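Tetur07g02040 (Tetranychus urticae, PDB 6BDJ) probably cleaves the ring of aromatic diols with molecular oxygen, as expected of an intradiol dioxygenase that carries ferric iron. Local coordinates at residues A[136-141]-A[146-151]; A[59-64]-A[90-95]; A[48-53]-A[82-87]. All coordinates share one frame; numbering follows the deposited sequence. Where two conformers were deposited one is given.

Contact 1: residues A[136-141]-A[146-151]; sequences LFPGHY and PHIHYR. With FE (Fe (III) ion), chain C.
Pro146 rests against the imidazole of His140, and such touches, without any hydrogen bond, join segment 136-141 to the one that carries two iron ligands. The two side chains lie side by side and point the same way. Pro146 CG approaches His140 CD2 to 3.6 Å, obliquely to the ring. His140 has its CG between the backbone N and the carbonyl carbon (chi1 50°), which lays the ring along the proline. The ring's other tie is within its own segment. His140 ND1 donates to Tyr141 O at 2.9 Å, nearly straight at 164° and in the ring plane. That bond should fix the rotation of the imidazole.

The second touch is made by Pro138. Pro138 CB lies 3.6 Å from His147 O. Pro138 CG meets Ile148 CG1 at 4.0 Å, the two side chains crossing at about a right angle. Phe166 of strand 157-166 also packs on Pro138.

The iron is bound by the next residues of segment 146-151. His147 NE2 binds the iron at 2.5 Å and His149 NE2 at 2.3 Å. Tyr96 OH is a further ligand, and a water lies 2.2 Å from the iron. His149 CD2 sits at the edge of the His147 ring, in its plane. In the second shell, His147 ND1 is hydrogen-bonded to Thr145 O, and Trp88 stacks on the His149 ring. In the conformer described here Tyr141 OH stands away from the iron; Tyr141 has been seen as an iron ligand in this protein. Two histidines and two tyrosines are the ferric site of intradiol ring-cleavage dioxygenases.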
loop_
_atom_site.group_PDB
_atom_site.type_symbol
_atom_site.label_atom_id
_atom_site.label_comp_id
_atom_site.label_asym_id
_atom_site.label_seq_id
_atom_site.Cartn_x
_atom_site.Cartn_y
_atom_site.Cartn_z
ATOM N N LEU A 136 6.999 6.095 -4.603
ATOM C CA LEU A 136 8.157 6.423 -3.801
ATOM C C LEU A 136 8.138 5.538 -2.574
ATOM O O LEU A 136 7.081 5.066 -2.157
ATOM C CB LEU A 136 8.094 7.890 -3.372
ATOM C CG LEU A 136 8.014 8.966 -4.472
ATOM C CD1 LEU A 136 7.848 10.325 -3.808
ATOM C CD2 LEU A 136 9.238 8.957 -5.381
ATOM N N PHE A 137 9.297 5.346 -1.966
ATOM C CA PHE A 137 9.315 4.793 -0.628
ATOM C C PHE A 137 8.463 5.711 0.295
ATOM O O PHE A 137 8.636 6.923 0.285
ATOM C CB PHE A 137 10.739 4.619 -0.122
ATOM C CG PHE A 137 10.812 3.802 1.127
ATOM C CD1 PHE A 137 10.598 4.399 2.359
ATOM C CD2 PHE A 137 11.037 2.430 1.075
ATOM C CE1 PHE A 137 10.621 3.654 3.526
ATOM C CE2 PHE A 137 11.053 1.672 2.240
ATOM C CZ PHE A 137 10.831 2.281 3.463
ATOM N N PRO A 138 7.510 5.133 1.055
ATOM C CA PRO A 138 6.584 5.935 1.839
ATOM C C PRO A 138 7.244 6.562 3.040
ATOM O O PRO A 138 8.185 5.989 3.602
ATOM C CB PRO A 138 5.529 4.927 2.282
ATOM C CG PRO A 138 6.285 3.664 2.412
ATOM C CD PRO A 138 7.247 3.701 1.234
ATOM N N GLY A 139 6.761 7.737 3.425
ATOM C CA GLY A 139 7.073 8.290 4.736
ATOM C C GLY A 139 6.167 7.588 5.733
ATOM O O GLY A 139 5.616 6.518 5.462
ATOM N N HIS A 140 6.002 8.170 6.900
ATOM C CA HIS A 140 5.069 7.606 7.836
ATOM C C HIS A 140 4.610 8.614 8.795
ATOM O O HIS A 140 5.268 9.626 9.081
ATOM C CB HIS A 140 5.708 6.486 8.672
ATOM C CG HIS A 140 7.013 6.868 9.305
ATOM N ND1 HIS A 140 7.102 7.406 10.569
ATOM C CD2 HIS A 140 8.277 6.809 8.825
ATOM C CE1 HIS A 140 8.370 7.657 10.842
ATOM N NE2 HIS A 140 9.103 7.295 9.804
ATOM N N TYR A 141 3.544 8.223 9.481
ATOM C CA TYR A 141 2.930 8.975 10.530
ATOM C C TYR A 141 3.671 8.746 11.833
ATOM O O TYR A 141 4.613 7.947 11.892
ATOM C CB TYR A 141 1.521 8.403 10.689
ATOM C CG TYR A 141 0.443 9.291 10.171
ATOM C CD1 TYR A 141 0.436 9.689 8.858
ATOM C CD2 TYR A 141 -0.574 9.734 10.994
ATOM C CE1 TYR A 141 -0.563 10.495 8.364
ATOM C CE2 TYR A 141 -1.572 10.552 10.512
ATOM C CZ TYR A 141 -1.555 10.932 9.189
ATOM O OH TYR A 141 -2.529 11.753 8.660
ATOM N N PRO A 146 6.280 2.513 8.696
ATOM C CA PRO A 146 6.055 2.868 7.281
ATOM C C PRO A 146 5.333 1.752 6.545
ATOM O O PRO A 146 5.608 0.583 6.767
ATOM C CB PRO A 146 7.474 3.049 6.719
ATOM C CG PRO A 146 8.335 3.304 7.898
ATOM C CD PRO A 146 7.708 2.559 9.042
ATOM N N HIS A 147 4.413 2.120 5.677
ATOM C CA HIS A 147 3.651 1.153 4.919
ATOM C C HIS A 147 2.972 1.770 3.739
ATOM O O HIS A 147 2.833 2.996 3.661
ATOM C CB HIS A 147 2.554 0.590 5.793
ATOM C CG HIS A 147 1.636 1.634 6.323
ATOM N ND1 HIS A 147 1.941 2.393 7.429
ATOM C CD2 HIS A 147 0.435 2.073 5.883
ATOM C CE1 HIS A 147 0.943 3.221 7.685
ATOM N NE2 HIS A 147 0.041 3.092 6.725
ATOM N N ILE A 148 2.507 0.894 2.848
ATOM C CA ILE A 148 1.656 1.265 1.733
ATOM C C ILE A 148 0.381 0.462 1.861
ATOM O O ILE A 148 0.428 -0.776 2.021
ATOM C CB ILE A 148 2.316 0.921 0.392
ATOM C CG1 ILE A 148 3.592 1.760 0.192
ATOM C CG2 ILE A 148 1.348 1.176 -0.780
ATOM C CD1 ILE A 148 4.466 1.352 -0.992
ATOM N N HIS A 149 -0.755 1.134 1.764
ATOM C CA HIS A 149 -2.017 0.441 1.737
ATOM C C HIS A 149 -2.367 -0.074 0.376
ATOM O O HIS A 149 -1.942 0.501 -0.631
ATOM C CB HIS A 149 -3.134 1.365 2.081
ATOM C CG HIS A 149 -3.083 1.909 3.446
ATOM N ND1 HIS A 149 -3.810 1.357 4.488
ATOM C CD2 HIS A 149 -2.440 2.981 3.945
ATOM C CE1 HIS A 149 -3.608 2.077 5.575
ATOM N NE2 HIS A 149 -2.782 3.063 5.267
ATOM N N TYR A 150 -3.238 -1.083 0.352
ATOM C CA TYR A 150 -3.761 -1.627 -0.892
ATOM C C TYR A 150 -5.138 -2.221 -0.659
ATOM O O TYR A 150 -5.439 -2.728 0.429
ATOM C CB TYR A 150 -2.812 -2.657 -1.519
ATOM C CG TYR A 150 -2.812 -4.006 -0.846
ATOM C CD1 TYR A 150 -1.969 -4.275 0.224
ATOM C CD2 TYR A 150 -3.644 -5.016 -1.285
ATOM C CE1 TYR A 150 -1.975 -5.519 0.849
ATOM C CE2 TYR A 150 -3.669 -6.251 -0.666
ATOM C CZ TYR A 150 -2.832 -6.502 0.401
ATOM O OH TYR A 150 -2.874 -7.756 0.997
ATOM N N ARG A 151 -5.967 -2.143 -1.684
ATOM C CA ARG A 151 -7.309 -2.661 -1.651
ATOM C C ARG A 151 -7.628 -3.203 -3.022
ATOM O O ARG A 151 -7.303 -2.574 -4.032
ATOM C CB ARG A 151 -8.268 -1.545 -1.266
ATOM C CG ARG A 151 -9.726 -1.805 -1.552
ATOM C CD ARG A 151 -10.585 -0.857 -0.717
ATOM N NE ARG A 151 -11.924 -0.762 -1.259
ATOM C CZ ARG A 151 -13.006 -0.245 -0.671
ATOM N NH1 ARG A 151 -12.989 0.231 0.574
ATOM N NH2 ARG A 151 -14.156 -0.222 -1.356
HETATM FE FE FE C . -1.777 4.748 6.539
HETATM O O HOH W 1 -3.798 5.263 7.128
#

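Contact 2: residues A[59-64]-A[90-95]; sequences DRIGIR and PDYSGI
Arg60 and Asp91 form a salt bridge that ties the loop before strand 64-73 to an Asx turn. The turn lies within a type I beta turn from Asp91 to Gly94, in the loop after strand 84-88.

The charged contacts centre on Arg60. Arg60 NH1 donates to Asp91 OD2 at 2.8 Å. The guanidinium and carboxylate planes are only 8° apart, and the oxygen is met nearly along its C-O axis. The chain of Arg60 bends at chi2 and chi3, which lets Arg60 CD pass 3.5 Å from Asp91 CB. The other two guanidinium nitrogens grip Asp59 side-on. Arg60 NE bonds Asp59 OD1 at 3.0 Å and Arg60 NH2 bonds Asp59 OD2 at 2.9 Å, both from above the carboxylate plane. The arginine is thus shared by two carboxylates. Asp59 has a second partner in Arg116, and Phe118 adds a cation-pi contact to Arg60.

The apolar contact is made one residue further along each segment. Ile61 and Tyr92 meet at an angle, with the Ile61 CG2 branch coming close to the aromatic ring. Ile61 CG2 is 3.4 Å from Tyr92 CE2, a tight approach. The backbone Ile61 O also lies near the Tyr92 ring.

Further hydrogen bonds within segment 90-95 hold Asp91 in place. While Asp91 OD2 faces the arginine, Asp91 OD1 is gripped by three donors. Ile95 N and Ser93 N each come from well out of the carboxylate plane, on opposite faces of it. The third, Ser93 OG, meets Asp91 OD1 at 2.9 Å on the syn side, 18° out of that plane.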
loop_
_atom_site.group_PDB
_atom_site.type_symbol
_atom_site.label_atom_id
_atom_site.label_comp_id
_atom_site.label_asym_id
_atom_site.label_seq_id
_atom_site.Cartn_x
_atom_site.Cartn_y
_atom_site.Cartn_z
ATOM N N ASP A 59 4.094 15.447 -7.819
ATOM C CA ASP A 59 5.128 16.380 -7.381
ATOM C C ASP A 59 5.878 15.930 -6.128
ATOM O O ASP A 59 6.701 16.677 -5.620
ATOM C CB ASP A 59 4.501 17.762 -7.088
ATOM C CG ASP A 59 3.390 17.696 -6.053
ATOM O OD1 ASP A 59 2.923 16.576 -5.758
ATOM O OD2 ASP A 59 2.931 18.746 -5.553
ATOM N N ARG A 60 5.624 14.721 -5.632
ATOM C CA ARG A 60 6.216 14.305 -4.386
ATOM C C ARG A 60 7.685 13.964 -4.566
ATOM O O ARG A 60 8.108 13.506 -5.620
ATOM C CB ARG A 60 5.484 13.102 -3.824
ATOM C CG ARG A 60 4.033 13.384 -3.484
ATOM C CD ARG A 60 3.894 14.440 -2.415
ATOM N NE ARG A 60 3.483 15.751 -2.933
ATOM C CZ ARG A 60 3.235 16.839 -2.186
ATOM N NH1 ARG A 60 3.408 16.819 -0.877
ATOM N NH2 ARG A 60 2.860 17.981 -2.765
ATOM N N ILE A 61 8.442 14.183 -3.505
ATOM C CA ILE A 61 9.886 14.001 -3.518
ATOM C C ILE A 61 10.207 12.802 -2.643
ATOM O O ILE A 61 9.617 12.632 -1.588
ATOM C CB ILE A 61 10.620 15.278 -3.027
ATOM C CG1 ILE A 61 12.129 15.074 -2.886
ATOM C CG2 ILE A 61 10.036 15.817 -1.726
ATOM C CD1 ILE A 61 12.830 14.730 -4.180
ATOM N N GLY A 62 11.144 11.975 -3.091
ATOM C CA GLY A 62 11.620 10.859 -2.292
ATOM C C GLY A 62 12.462 9.943 -3.145
ATOM O O GLY A 62 13.053 10.396 -4.140
ATOM N N ILE A 63 12.521 8.673 -2.756
ATOM C CA ILE A 63 13.322 7.701 -3.480
ATOM C C ILE A 63 12.375 6.815 -4.259
ATOM O O ILE A 63 11.434 6.249 -3.711
ATOM C CB ILE A 63 14.258 6.893 -2.560
ATOM C CG1 ILE A 63 15.347 7.842 -2.028
ATOM C CG2 ILE A 63 14.907 5.750 -3.339
ATOM C CD1 ILE A 63 16.216 7.316 -0.902
ATOM N N ARG A 64 12.657 6.689 -5.545
ATOM C CA ARG A 64 11.799 5.967 -6.453
ATOM C C ARG A 64 11.722 4.490 -6.092
ATOM O O ARG A 64 12.752 3.867 -5.818
ATOM C CB ARG A 64 12.278 6.178 -7.888
ATOM C CG ARG A 64 11.786 7.503 -8.461
ATOM C CD ARG A 64 10.335 7.398 -8.927
ATOM N NE ARG A 64 10.256 6.450 -10.045
ATOM C CZ ARG A 64 9.743 5.212 -10.027
ATOM N NH1 ARG A 64 9.815 4.482 -11.135
ATOM N NH2 ARG A 64 9.154 4.684 -8.950
ATOM N N PRO A 90 1.374 7.633 2.296
ATOM C CA PRO A 90 1.766 9.023 2.560
ATOM C C PRO A 90 3.056 9.430 1.889
ATOM O O PRO A 90 3.907 8.575 1.600
ATOM C CB PRO A 90 1.962 9.034 4.059
ATOM C CG PRO A 90 2.385 7.649 4.402
ATOM C CD PRO A 90 1.853 6.722 3.353
ATOM N N ASP A 91 3.228 10.734 1.680
ATOM C CA ASP A 91 4.508 11.261 1.186
ATOM C C ASP A 91 5.608 11.175 2.245
ATOM O O ASP A 91 5.351 10.753 3.376
ATOM C CB ASP A 91 4.344 12.672 0.570
ATOM C CG ASP A 91 4.302 13.802 1.579
ATOM O OD1 ASP A 91 4.515 13.609 2.783
ATOM O OD2 ASP A 91 4.089 14.935 1.136
ATOM N N TYR A 92 6.826 11.584 1.898
ATOM C CA TYR A 92 7.967 11.464 2.797
ATOM C C TYR A 92 7.772 12.043 4.194
ATOM O O TYR A 92 8.351 11.526 5.128
ATOM C CB TYR A 92 9.238 12.058 2.172
ATOM C CG TYR A 92 9.372 13.539 2.350
ATOM C CD1 TYR A 92 9.974 14.074 3.503
ATOM C CD2 TYR A 92 8.862 14.417 1.394
ATOM C CE1 TYR A 92 10.095 15.431 3.672
ATOM C CE2 TYR A 92 8.988 15.794 1.557
ATOM C CZ TYR A 92 9.600 16.282 2.701
ATOM O OH TYR A 92 9.694 17.624 2.876
ATOM N N SER A 93 6.970 13.095 4.344
ATOM C CA SER A 93 6.715 13.684 5.662
ATOM C C SER A 93 5.428 13.197 6.322
ATOM O O SER A 93 4.978 13.755 7.309
ATOM C CB SER A 93 6.657 15.196 5.497
ATOM O OG SER A 93 5.524 15.543 4.748
ATOM N N GLY A 94 4.821 12.157 5.756
ATOM C CA GLY A 94 3.647 11.516 6.323
ATOM C C GLY A 94 2.278 12.061 5.993
ATOM O O GLY A 94 1.331 11.787 6.745
ATOM N N ILE A 95 2.174 12.826 4.901
ATOM C CA ILE A 95 0.915 13.437 4.493
ATOM C C ILE A 95 0.219 12.571 3.437
ATOM O O ILE A 95 0.865 12.061 2.526
ATOM C CB ILE A 95 1.169 14.834 3.891
ATOM C CG1 ILE A 95 1.795 15.786 4.920
ATOM C CG2 ILE A 95 -0.116 15.449 3.373
ATOM C CD1 ILE A 95 1.074 15.900 6.262
#

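Contact 3: residues A[48-53]-A[82-87]; sequences EEDIIR and GAKVYI
Asp50 OD1 takes a hydrogen bond from Lys84 NZ at 2.8 Å, on the syn side of the carboxylate and 22° out of its plane. A weak second bond runs from Lys84 NZ to Asp50 OD2 at 3.3 Å. Together they make a salt bridge, with the two side chains crossing at about a right angle. The lysine chain bends at chi3 (68°), and this turns its amino group onto the carboxylate.

Lys84 and Tyr86 stand on strand 84-88 of the mixed beta sheet in this intradiol dioxygenase fold. The strand runs between 120-124 and 148-154, and segment 48-53 is a loop that passes over the side chains of this strand. With an alanine in place of Lys84, the Asp50 carboxylate would probably lose its charge mate in this contact and be freer to turn.

Tyr86 meets the loop through the edge of its ring. Tyr86 CE2 lies 3.5 Å from Glu49 O, which sits near the ring plane. The Glu49 side chain itself turns away to a salt bridge with Arg117. Elsewhere around Tyr86, Phe46 meets it edge-to-face, and the ring of His153 approaches with planes about 50° apart.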
loop_
_atom_site.group_PDB
_atom_site.type_symbol
_atom_site.label_atom_id
_atom_site.label_comp_id
_atom_site.label_asym_id
_atom_site.label_seq_id
_atom_site.Cartn_x
_atom_site.Cartn_y
_atom_site.Cartn_z
ATOM N N GLU A 48 -12.114 6.368 -2.800
ATOM C CA GLU A 48 -12.612 5.432 -3.778
ATOM C C GLU A 48 -12.821 6.147 -5.109
ATOM O O GLU A 48 -13.901 6.641 -5.404
ATOM C CB GLU A 48 -13.891 4.763 -3.291
ATOM C CG GLU A 48 -14.235 3.577 -4.175
ATOM C CD GLU A 48 -15.373 2.694 -3.662
ATOM O OE1 GLU A 48 -15.945 2.945 -2.572
ATOM O OE2 GLU A 48 -15.669 1.728 -4.388
ATOM N N GLU A 49 -11.756 6.206 -5.888
ATOM C CA GLU A 49 -11.730 6.867 -7.195
ATOM C C GLU A 49 -10.862 6.065 -8.131
ATOM O O GLU A 49 -9.794 5.620 -7.748
ATOM C CB GLU A 49 -11.164 8.291 -7.074
ATOM C CG GLU A 49 -12.131 9.321 -6.465
ATOM C CD GLU A 49 -11.461 10.666 -6.195
ATOM O OE1 GLU A 49 -10.248 10.801 -6.487
ATOM O OE2 GLU A 49 -12.118 11.586 -5.644
ATOM N N ASP A 50 -11.329 5.919 -9.372
ATOM C CA ASP A 50 -10.546 5.352 -10.455
ATOM C C ASP A 50 -9.549 6.431 -10.907
ATOM O O ASP A 50 -9.913 7.397 -11.581
ATOM C CB ASP A 50 -11.444 4.942 -11.637
ATOM C CG ASP A 50 -12.267 3.659 -11.357
ATOM O OD1 ASP A 50 -12.249 3.144 -10.215
ATOM O OD2 ASP A 50 -12.959 3.173 -12.283
ATOM N N ILE A 51 -8.301 6.240 -10.494
ATOM C CA ILE A 51 -7.178 7.005 -10.963
ATOM C C ILE A 51 -6.218 5.975 -11.503
ATOM O O ILE A 51 -5.284 5.538 -10.824
ATOM C CB ILE A 51 -6.556 7.841 -9.850
ATOM C CG1 ILE A 51 -7.636 8.723 -9.222
ATOM C CG2 ILE A 51 -5.449 8.729 -10.435
ATOM C CD1 ILE A 51 -7.184 9.437 -7.955
ATOM N N ILE A 52 -6.499 5.554 -12.721
ATOM C CA ILE A 52 -5.879 4.391 -13.277
ATOM C C ILE A 52 -4.625 4.811 -13.991
ATOM O O ILE A 52 -4.685 5.324 -15.097
ATOM C CB ILE A 52 -6.821 3.622 -14.205
ATOM C CG1 ILE A 52 -8.132 3.290 -13.478
ATOM C CG2 ILE A 52 -6.141 2.335 -14.713
ATOM C CD1 ILE A 52 -9.261 2.841 -14.402
ATOM N N ARG A 53 -3.495 4.572 -13.335
ATOM C CA ARG A 53 -2.182 4.987 -13.827
ATOM C C ARG A 53 -1.127 4.208 -13.092
ATOM O O ARG A 53 -1.333 3.810 -11.926
ATOM C CB ARG A 53 -1.935 6.466 -13.513
ATOM C CG ARG A 53 -1.852 6.761 -12.023
ATOM C CD ARG A 53 -1.838 8.220 -11.730
ATOM N NE ARG A 53 -2.113 8.530 -10.323
ATOM C CZ ARG A 53 -1.978 9.746 -9.803
ATOM N NH1 ARG A 53 -1.571 10.750 -10.582
ATOM N NH2 ARG A 53 -2.284 9.978 -8.535
ATOM N N GLY A 82 -8.056 -9.177 -14.377
ATOM C CA GLY A 82 -9.134 -8.173 -14.278
ATOM C C GLY A 82 -9.414 -7.539 -12.921
ATOM O O GLY A 82 -10.338 -6.729 -12.811
ATOM N N ALA A 83 -8.638 -7.887 -11.893
ATOM C CA ALA A 83 -8.848 -7.327 -10.552
ATOM C C ALA A 83 -8.293 -5.890 -10.494
ATOM O O ALA A 83 -7.180 -5.635 -10.969
ATOM C CB ALA A 83 -8.158 -8.185 -9.497
ATOM N N LYS A 84 -9.074 -4.962 -9.937
ATOM C CA LYS A 84 -8.621 -3.592 -9.724
ATOM C C LYS A 84 -7.825 -3.544 -8.434
ATOM O O LYS A 84 -8.345 -3.900 -7.376
ATOM C CB LYS A 84 -9.798 -2.614 -9.637
ATOM C CG LYS A 84 -10.217 -2.058 -10.994
ATOM C CD LYS A 84 -11.650 -1.534 -10.984
ATOM C CE LYS A 84 -11.788 -0.292 -10.123
ATOM N NZ LYS A 84 -13.016 0.468 -10.479
ATOM N N VAL A 85 -6.564 -3.118 -8.523
ATOM C CA VAL A 85 -5.731 -2.922 -7.326
ATOM C C VAL A 85 -5.544 -1.440 -7.093
ATOM O O VAL A 85 -5.034 -0.746 -7.969
ATOM C CB VAL A 85 -4.344 -3.517 -7.508
ATOM C CG1 VAL A 85 -3.510 -3.325 -6.241
ATOM C CG2 VAL A 85 -4.449 -4.987 -7.893
ATOM N N TYR A 86 -5.956 -0.983 -5.918
ATOM C CA TYR A 86 -5.676 0.347 -5.463
ATOM C C TYR A 86 -4.529 0.365 -4.476
ATOM O O TYR A 86 -4.482 -0.452 -3.574
ATOM C CB TYR A 86 -6.868 0.907 -4.714
ATOM C CG TYR A 86 -8.163 1.018 -5.467
ATOM C CD1 TYR A 86 -8.924 -0.121 -5.737
ATOM C CD2 TYR A 86 -8.667 2.259 -5.883
ATOM C CE1 TYR A 86 -10.135 -0.041 -6.394
ATOM C CE2 TYR A 86 -9.889 2.347 -6.557
ATOM C CZ TYR A 86 -10.619 1.183 -6.795
ATOM O OH TYR A 86 -11.848 1.201 -7.417
ATOM N N ILE A 87 -3.618 1.317 -4.601
ATOM C CA ILE A 87 -2.706 1.635 -3.506
ATOM C C ILE A 87 -2.810 3.086 -3.121
ATOM O O ILE A 87 -3.234 3.934 -3.905
ATOM C CB ILE A 87 -1.250 1.247 -3.805
ATOM C CG1 ILE A 87 -0.684 2.011 -5.007
ATOM C CG2 ILE A 87 -1.175 -0.246 -4.127
ATOM C CD1 ILE A 87 0.818 1.808 -5.129
#

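Overall arrangement
Contact 1 is buried near the centre of the chain, while contacts 2 and 3 are partly buried and lie further out. Their chemistry follows: contact 1 joins its segments by apolar touches beside the metal, whereas the outer two rely on salt bridges. Contact 2 adds an arginine network and a turn; contact 3 has one lysine bridge. Contacts 1 and 3 reach the same sheet, since strands 148-154 and 84-88 are neighbours, joined by a backbone hydrogen bond between Arg151 and Tyr86. Contacts 1 and 2 also touch, with a backbone hydrogen bond between Phe137 and Ile63. Contacts 2 and 3 are about 20 Å apart between centres and alternate along the chain.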